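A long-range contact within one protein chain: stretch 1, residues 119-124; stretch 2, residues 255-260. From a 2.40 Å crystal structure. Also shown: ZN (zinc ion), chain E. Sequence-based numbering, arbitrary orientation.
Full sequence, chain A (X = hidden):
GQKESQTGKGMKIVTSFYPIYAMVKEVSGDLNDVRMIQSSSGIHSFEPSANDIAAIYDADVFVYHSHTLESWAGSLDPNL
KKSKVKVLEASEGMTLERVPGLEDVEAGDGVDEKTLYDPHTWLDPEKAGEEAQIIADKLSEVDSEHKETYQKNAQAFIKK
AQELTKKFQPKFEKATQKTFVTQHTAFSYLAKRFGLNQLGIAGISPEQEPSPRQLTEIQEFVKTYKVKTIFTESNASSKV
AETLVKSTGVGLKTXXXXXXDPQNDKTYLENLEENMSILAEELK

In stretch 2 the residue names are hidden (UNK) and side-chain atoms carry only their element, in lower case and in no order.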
# COMPACT_ATOMS: atom_id res chain seq x y z
N PRO A 119 2.13 -2.00 8.35
CA PRO A 119 1.98 -2.84 7.17
C PRO A 119 2.41 -2.21 5.84
O PRO A 119 2.36 -2.89 4.80
CB PRO A 119 0.46 -3.06 7.12
CG PRO A 119 -0.14 -1.80 7.70
CD PRO A 119 0.86 -1.35 8.74
N HIS A 120 2.82 -0.94 5.87
CA HIS A 120 2.73 -0.03 4.71
C HIS A 120 3.92 -0.12 3.79
O HIS A 120 4.30 0.82 3.07
CB HIS A 120 2.60 1.39 5.17
CG HIS A 120 1.21 1.80 5.51
ND1 HIS A 120 0.77 1.89 6.81
CD2 HIS A 120 0.18 2.19 4.71
CE1 HIS A 120 -0.49 2.33 6.80
NE2 HIS A 120 -0.87 2.51 5.55
N THR A 121 4.49 -1.30 3.81
CA THR A 121 5.55 -1.71 2.96
C THR A 121 5.46 -1.20 1.51
O THR A 121 6.33 -0.46 1.06
CB THR A 121 5.60 -3.22 3.10
OG1 THR A 121 6.71 -3.57 3.96
CG2 THR A 121 5.61 -3.92 1.79
N TRP A 122 4.37 -1.54 0.81
CA TRP A 122 4.28 -1.41 -0.63
C TRP A 122 4.79 -0.10 -1.22
O TRP A 122 5.05 -0.03 -2.42
CB TRP A 122 2.84 -1.70 -1.08
CG TRP A 122 1.79 -0.76 -0.54
CD1 TRP A 122 1.36 0.38 -1.11
CD2 TRP A 122 1.02 -0.92 0.68
NE1 TRP A 122 0.38 0.97 -0.34
CE2 TRP A 122 0.14 0.19 0.76
CE3 TRP A 122 0.99 -1.89 1.69
CZ2 TRP A 122 -0.76 0.37 1.82
CZ3 TRP A 122 0.09 -1.72 2.76
CH2 TRP A 122 -0.78 -0.60 2.81
N LEU A 123 4.97 0.91 -0.37
CA LEU A 123 5.35 2.29 -0.75
C LEU A 123 6.84 2.49 -0.82
O LEU A 123 7.33 3.54 -1.21
CB LEU A 123 4.77 3.28 0.26
CG LEU A 123 3.26 3.52 0.13
CD1 LEU A 123 2.80 4.48 1.24
CD2 LEU A 123 2.86 4.02 -1.28
N ASP A 124 7.57 1.46 -0.42
CA ASP A 124 9.00 1.52 -0.52
C ASP A 124 9.31 0.70 -1.74
O ASP A 124 9.01 -0.49 -1.77
CB ASP A 124 9.62 0.90 0.72
CG ASP A 124 11.09 0.73 0.60
OD1 ASP A 124 11.61 0.84 -0.52
OD2 ASP A 124 11.72 0.47 1.64
N UNK A 255 -1.43 13.41 -1.53
CA UNK A 255 -0.38 12.42 -1.72
C UNK A 255 -1.00 11.02 -1.55
O UNK A 255 -1.55 10.73 -0.49
c UNK A 255 2.66 11.88 0.49
c UNK A 255 2.20 12.64 -0.71
c UNK A 255 2.84 12.09 -2.00
c UNK A 255 0.66 12.64 -0.63
N UNK A 256 -0.92 10.16 -2.57
CA UNK A 256 -1.59 8.84 -2.57
C UNK A 256 -0.79 7.70 -1.89
O UNK A 256 0.33 7.35 -2.32
c UNK A 256 -3.32 7.78 -4.12
n UNK A 256 -3.65 6.84 -3.24
o UNK A 256 -4.07 8.12 -5.05
c UNK A 256 -1.93 8.40 -3.99
N UNK A 257 -1.38 7.10 -0.84
CA UNK A 257 -0.76 5.94 -0.20
C UNK A 257 -1.14 4.64 -0.94
O UNK A 257 -0.78 3.53 -0.48
c UNK A 257 -2.69 6.63 1.09
c UNK A 257 -1.36 5.97 1.20
c UNK A 257 -2.66 7.48 -0.20
N UNK A 258 -1.84 4.79 -2.07
CA UNK A 258 -2.27 3.70 -2.96
C UNK A 258 -3.19 2.65 -2.36
O UNK A 258 -3.30 1.54 -2.85
c UNK A 258 1.24 3.25 -4.64
c UNK A 258 -0.58 4.76 -5.51
c UNK A 258 -0.05 4.01 -4.29
c UNK A 258 -1.08 3.06 -3.67
N UNK A 259 -3.90 3.03 -1.31
CA UNK A 259 -4.86 2.15 -0.67
C UNK A 259 -6.15 2.01 -1.48
O UNK A 259 -6.73 0.92 -1.55
c UNK A 259 -4.00 2.29 1.71
c UNK A 259 -5.11 2.64 0.74
o UNK A 259 -5.15 3.54 3.34
o UNK A 259 -2.96 3.49 3.46
c UNK A 259 -4.04 3.16 2.93
N UNK A 260 -6.61 3.12 -2.05
CA UNK A 260 -7.60 3.10 -3.13
C UNK A 260 -6.83 3.01 -4.44
O UNK A 260 -5.61 3.20 -4.48
o UNK A 260 -9.08 4.59 -1.89
c UNK A 260 -8.42 4.39 -3.13
ZN ZN E . -2.85 3.02 5.48

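Position 255 carries four side-chain carbons, forked at the second, with no heteroatom. Its side chain is out of reach of stretch 1 and makes no contact there. The fork one carbon beyond CB identifies Leu255.

Position 256 has two side-chain carbons, the second bearing one oxygen and one nitrogen. The side chain stays clear of stretch 1, and the residue is touched only through its backbone, where Leu123 CD2 lies 4.3 Å from the backbone O of 256. The short carboxamide is that of Asn256.

At position 257 three side-chain carbons close a ring onto the backbone nitrogen. Its carbonyl is the polar centre of the contact: Trp122 NE1 donates a hydrogen bond to the backbone O of 257 over 2.8 Å, with an N-H...O angle of 164°. The acceptor sits at the edge of the indole, near its plane, where the N-H can point almost straight at it. The ring adds a looser apolar contact, Leu123 CD1 to CB of 257 at 4.4 Å. The closed ring identifies Pro257.

Position 258 again shows four carbons forked at the second, and one branch end comes within 3.8 Å of Leu123 CD2. The backbone here adopts a positive phi of 61°, while CB of 258 lies 4.2 Å from Trp122 NE1, so the residue meets both Leu123 and the indole. This is Leu258, and the branch end in question is its CD1.

Position 259 has three side-chain carbons in a row, the last carrying two oxygens: a carboxylate on a two-methylene arm. The second carbon of the 259 side chain packs 3.8 Å from Trp122 CZ2 at the indole edge, and one carboxylate oxygen of 259 lies 3.1 Å from His120 NE2. The residue is Glu259. Its CA-to-CB bond points sideways, but the m, t conformation of chi1 and chi2 brings the end of the chain nearer to stretch 1. The packing carbon is CG, and Glu259 OE2 binds the zinc ion ZN at 2.1 Å.

Position 260 has one carbon followed by one oxygen, a hydroxymethyl group, and lies out of reach of stretch 1. It is Ser260.

The contact combines a shared metal with a small buried patch. His120 NE2 binds the zinc ion ZN at 2.0 Å, and its 3.1 Å separation from Glu259 OE2 reflects joint coordination rather than a hydrogen bond; two further ligand atoms come from elsewhere in the structure. Beside the metal, the indole of Trp122 is hydrogen-bonded to the Pro257 carbonyl, and Leu123 packs against Pro257 and Leu258. Together the stretches bury 243 Å², with touching residues at least 133 positions apart in sequence.

Stretch 2, residues 255-260: LNPLES
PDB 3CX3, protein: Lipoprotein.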